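Local coordinates for protein GCN5-related N-acetyltransferase (Anabaena variabilis, PDB 2OZG) that binds coenzyme A and probably transfers acetyl groups, perhaps to aminoglycosides, as a GCN5-related N-acetyltransferase with a C-terminal sterol carrier protein domain, at residues Leu304-Glu309 with Leu328-Gly333; Leu310-Gln315 with Gly343-Asp348. One frame throughout, in Å; residues are numbered along the deposited sequence.

Contact 1 of 2, residues Leu304-Glu309 with Leu328-Gly333; sequences LGVEAE and LSVANG
A308 and V330 form the hydrogen-bonded pair at the open end of an antiparallel beta hairpin, strands 308-315 and 324-331, in the sterol carrier protein domain. Two backbone bonds join them: A308 N donates a hydrogen bond to V330 O at 3.0 Å, and V330 N donates one to A308 O at 2.7 Å, almost straight at 178°. Next to it, E309 and S329 make a non-hydrogen-bonded pair, where E309 CA and S329 CA make CA-H...O contacts to L328 O and A308 O. Beyond the pairing, E307 CA continues the pattern with a CA-H...O contact to V330 O at 3.2 Å.

Water takes over where the strands part. V306 O accepts a hydrogen bond from each of two waters; one of them accepts from N332 N, the other from G333 N at 2.8 Å. Together they bridge the turn 332-333 to the incoming chain.

Side-chain contacts are few and mostly at van der Waals distance. V306 and V330 lie on the face that also carries A308, their CG1 atoms 4.4 Å apart in loose apolar contact; V330 also packs on Y302, S335 and I384. On the other face, E309 has CG anti to the backbone N (chi1 -162°), which brings that methylene 3.5 Å from S329 OG, while its carboxylate oxygen OE1 bonds H311. E307 CG rests near A331 CB on the same face. L304 is exposed and packs on L379 of the second subunit; Q383 NE2 of that subunit hydrogen-bonds L304 O. The CD2 methyl of L304 touches the turn, 3.7 Å from N332 C and 3.8 Å from G333 N.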
# COMPACT_ATOMS: atom_id res chain seq x y z
N LEU A 304 8.36 13.88 48.31
CA LEU A 304 8.48 14.69 49.50
C LEU A 304 7.19 15.51 49.72
O LEU A 304 6.52 15.93 48.77
CB LEU A 304 9.69 15.63 49.39
CG LEU A 304 11.08 14.99 49.37
CD1 LEU A 304 12.13 16.05 49.02
CD2 LEU A 304 11.37 14.33 50.75
N GLY A 305 6.88 15.74 50.97
CA GLY A 305 5.74 16.50 51.40
C GLY A 305 4.56 15.61 51.74
O GLY A 305 3.54 16.09 52.18
N VAL A 306 4.72 14.31 51.51
CA VAL A 306 3.67 13.35 51.80
C VAL A 306 3.90 12.70 53.17
O VAL A 306 5.00 12.23 53.50
CB VAL A 306 3.59 12.29 50.69
CG1 VAL A 306 2.58 11.22 51.04
CG2 VAL A 306 3.27 12.96 49.32
N GLU A 307 2.88 12.71 54.01
CA GLU A 307 2.97 12.00 55.28
C GLU A 307 1.65 11.25 55.38
O GLU A 307 0.59 11.86 55.59
CB GLU A 307 3.22 12.94 56.45
CG GLU A 307 3.48 12.21 57.76
CD GLU A 307 3.86 13.15 58.91
OE1 GLU A 307 4.37 14.26 58.64
OE2 GLU A 307 3.64 12.78 60.07
N ALA A 308 1.71 9.93 55.20
CA ALA A 308 0.49 9.14 55.20
C ALA A 308 0.74 7.71 55.54
O ALA A 308 1.81 7.18 55.26
CB ALA A 308 -0.15 9.19 53.85
N GLU A 309 -0.28 7.09 56.11
CA GLU A 309 -0.27 5.70 56.42
C GLU A 309 -1.38 5.02 55.57
O GLU A 309 -2.55 5.34 55.71
CB GLU A 309 -0.57 5.57 57.88
CG GLU A 309 -0.22 4.30 58.51
CD GLU A 309 -0.46 4.37 60.01
OE1 GLU A 309 -1.60 4.11 60.42
OE2 GLU A 309 0.50 4.67 60.76
N LEU A 328 1.58 0.62 55.00
CA LEU A 328 2.63 1.40 54.37
C LEU A 328 2.62 2.79 55.01
O LEU A 328 1.64 3.53 54.85
CB LEU A 328 2.29 1.58 52.89
CG LEU A 328 3.21 2.42 52.06
CD1 LEU A 328 4.63 1.88 52.09
CD2 LEU A 328 2.64 2.49 50.65
N SER A 329 3.69 3.15 55.73
CA SER A 329 3.76 4.49 56.35
C SER A 329 4.81 5.26 55.62
O SER A 329 5.97 4.85 55.58
CB SER A 329 4.16 4.43 57.86
OG SER A 329 3.23 3.64 58.55
N VAL A 330 4.41 6.37 55.03
CA VAL A 330 5.32 7.22 54.24
C VAL A 330 5.54 8.59 54.90
O VAL A 330 4.62 9.26 55.37
CB VAL A 330 4.78 7.38 52.77
CG1 VAL A 330 5.70 8.25 51.93
CG2 VAL A 330 4.64 6.01 52.09
N ALA A 331 6.80 9.01 54.95
CA ALA A 331 7.15 10.33 55.47
C ALA A 331 8.57 10.60 55.01
O ALA A 331 9.37 9.68 54.82
CB ALA A 331 7.09 10.36 56.93
N ASN A 332 8.83 11.87 54.72
CA ASN A 332 10.15 12.34 54.33
C ASN A 332 10.72 11.59 53.18
O ASN A 332 11.93 11.37 53.12
CB ASN A 332 11.10 12.24 55.52
CG ASN A 332 10.56 12.92 56.73
OD1 ASN A 332 10.24 12.25 57.70
ND2 ASN A 332 10.37 14.23 56.66
N GLY A 333 9.86 11.23 52.25
CA GLY A 333 10.31 10.54 51.02
C GLY A 333 10.63 9.06 51.16
O GLY A 333 11.03 8.41 50.19
O HOH W 1 7.03 13.87 54.99
O HOH W 2 7.19 11.84 51.88

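Contact 2 of 2, residues Leu310-Gln315 with Gly343-Asp348; sequences LHLEVQ and GELQLD
Parallel pairing of strands 310-315 and 345-348 sets two neighbouring strands of the sterol carrier protein domain's mixed sheet side by side, their directions 28° apart. The ladder runs from L345 N to H311 O, E313 N to L345 O and L347 N to E313 O, ending with Q315 N on L347 O at 3.0 Å.

Before the ladder, E344 has CG between its backbone N and carbonyl carbon (chi1 58°) and runs extended beyond it; its OE2 accepts H311 N at 2.8 Å from the anti side, 26° out of the carboxylate plane. K380 forms a salt bridge with the same oxygen. An alanine at E344 would probably leave H311 N and the K380 ammonium without this shared acceptor.

The leucines and V314 line the buried face: L312 CD2 meets L345 CD2 at 3.9 Å, the two side chains pointing the same way, and V314 CG2 meets L347 CD1 at 3.8 Å. Across the sheet, E313 and Q346 lie alongside each other, E313 OE1 3.6 Å from Q346 CG. D348 caps the following helix and pairs with K350. A water donates hydrogen bonds to E313 OE1 at 2.7 Å and to G343 O.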
# COMPACT_ATOMS: atom_id res chain seq x y z
N LEU A 310 -1.00 4.12 54.70
CA LEU A 310 -1.98 3.44 53.87
C LEU A 310 -2.11 1.99 54.31
O LEU A 310 -1.13 1.27 54.35
CB LEU A 310 -1.59 3.54 52.36
CG LEU A 310 -2.57 2.93 51.34
CD1 LEU A 310 -3.98 3.50 51.47
CD2 LEU A 310 -2.05 3.16 49.97
N HIS A 311 -3.33 1.57 54.65
CA HIS A 311 -3.58 0.20 55.15
C HIS A 311 -4.05 -0.70 54.01
O HIS A 311 -5.21 -0.66 53.60
CB HIS A 311 -4.57 0.20 56.33
CG HIS A 311 -4.05 0.82 57.58
ND1 HIS A 311 -4.33 0.32 58.83
CD2 HIS A 311 -3.24 1.89 57.79
CE1 HIS A 311 -3.75 1.07 59.75
NE2 HIS A 311 -3.08 2.02 59.14
N LEU A 312 -3.15 -1.53 53.54
CA LEU A 312 -3.36 -2.37 52.36
C LEU A 312 -3.77 -3.78 52.72
O LEU A 312 -3.44 -4.29 53.81
CB LEU A 312 -2.02 -2.55 51.62
CG LEU A 312 -1.28 -1.32 51.05
CD1 LEU A 312 0.20 -1.62 50.79
CD2 LEU A 312 -1.97 -0.91 49.75
N GLU A 313 -4.50 -4.39 51.80
CA GLU A 313 -4.87 -5.78 51.90
C GLU A 313 -4.58 -6.42 50.57
O GLU A 313 -5.23 -6.16 49.58
CB GLU A 313 -6.33 -5.97 52.28
CG GLU A 313 -6.61 -7.39 52.74
CD GLU A 313 -7.94 -7.49 53.41
OE1 GLU A 313 -8.94 -7.08 52.80
OE2 GLU A 313 -7.97 -7.95 54.57
N VAL A 314 -3.58 -7.29 50.56
CA VAL A 314 -3.11 -7.84 49.30
C VAL A 314 -3.39 -9.34 49.15
O VAL A 314 -3.26 -10.09 50.11
CB VAL A 314 -1.58 -7.63 49.16
CG1 VAL A 314 -1.06 -8.07 47.77
CG2 VAL A 314 -1.21 -6.18 49.44
N GLN A 315 -3.82 -9.75 47.95
CA GLN A 315 -3.98 -11.15 47.62
C GLN A 315 -2.79 -11.54 46.75
O GLN A 315 -2.39 -10.78 45.88
CB GLN A 315 -5.28 -11.47 46.85
CG GLN A 315 -5.34 -12.95 46.43
CD GLN A 315 -6.65 -13.40 45.77
OE1 GLN A 315 -7.74 -12.89 46.05
NE2 GLN A 315 -6.54 -14.41 44.90
N GLY A 343 -6.71 -2.85 56.33
CA GLY A 343 -6.95 -3.22 54.94
C GLY A 343 -8.06 -2.40 54.30
O GLY A 343 -9.02 -2.94 53.76
N GLU A 344 -7.85 -1.09 54.30
CA GLU A 344 -8.73 -0.10 53.73
C GLU A 344 -8.62 -0.07 52.23
O GLU A 344 -9.48 0.50 51.58
CB GLU A 344 -8.43 1.30 54.30
CG GLU A 344 -6.98 1.80 54.07
CD GLU A 344 -6.57 3.13 54.82
OE1 GLU A 344 -7.42 3.83 55.44
OE2 GLU A 344 -5.36 3.43 54.77
N LEU A 345 -7.54 -0.61 51.68
CA LEU A 345 -7.36 -0.64 50.23
C LEU A 345 -6.97 -2.03 49.86
O LEU A 345 -5.88 -2.48 50.23
CB LEU A 345 -6.34 0.39 49.78
CG LEU A 345 -6.12 0.55 48.26
CD1 LEU A 345 -5.49 1.89 47.95
CD2 LEU A 345 -5.25 -0.55 47.70
N GLN A 346 -7.87 -2.71 49.15
CA GLN A 346 -7.71 -4.12 48.80
C GLN A 346 -7.44 -4.32 47.35
O GLN A 346 -8.10 -3.74 46.50
CB GLN A 346 -9.00 -4.85 49.10
CG GLN A 346 -9.54 -4.46 50.48
CD GLN A 346 -11.07 -4.31 50.44
OE1 GLN A 346 -11.60 -3.20 50.34
NE2 GLN A 346 -11.77 -5.44 50.43
N LEU A 347 -6.49 -5.20 47.06
CA LEU A 347 -6.13 -5.48 45.71
C LEU A 347 -5.34 -6.77 45.62
O LEU A 347 -4.81 -7.30 46.58
CB LEU A 347 -5.31 -4.32 45.12
CG LEU A 347 -4.22 -3.67 45.95
CD1 LEU A 347 -3.34 -4.58 46.70
CD2 LEU A 347 -3.38 -2.75 45.07
N ASP A 348 -5.29 -7.28 44.41
CA ASP A 348 -4.50 -8.42 44.09
C ASP A 348 -3.10 -7.90 43.84
O ASP A 348 -2.91 -6.73 43.52
CB ASP A 348 -5.04 -9.02 42.78
CG ASP A 348 -4.30 -10.27 42.38
OD1 ASP A 348 -4.46 -11.27 43.11
OD2 ASP A 348 -3.56 -10.23 41.34
O HOH W 3 -4.01 -3.06 56.38
O HOH W 4 -10.07 -5.50 54.61

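Both contacts use strand 308-315, which lies between 324-331 and 345-348 in the five-stranded sheet of the sterol carrier protein domain. Contact 1 pairs its beginning with an antiparallel neighbour and is a surface contact of few backbone bonds, its outer end carried by water and reaching another subunit. Contact 2 pairs the rest with a parallel neighbour, is partly buried, and has a longer ladder over a leucine-rich face turned to the helices. Their centres are about 17 Å apart, yet they meet where L310 N probably hydrogen-bonds L328 O, at 2.7 Å. K380 reaches both, through E309 O and the E344 carboxylate.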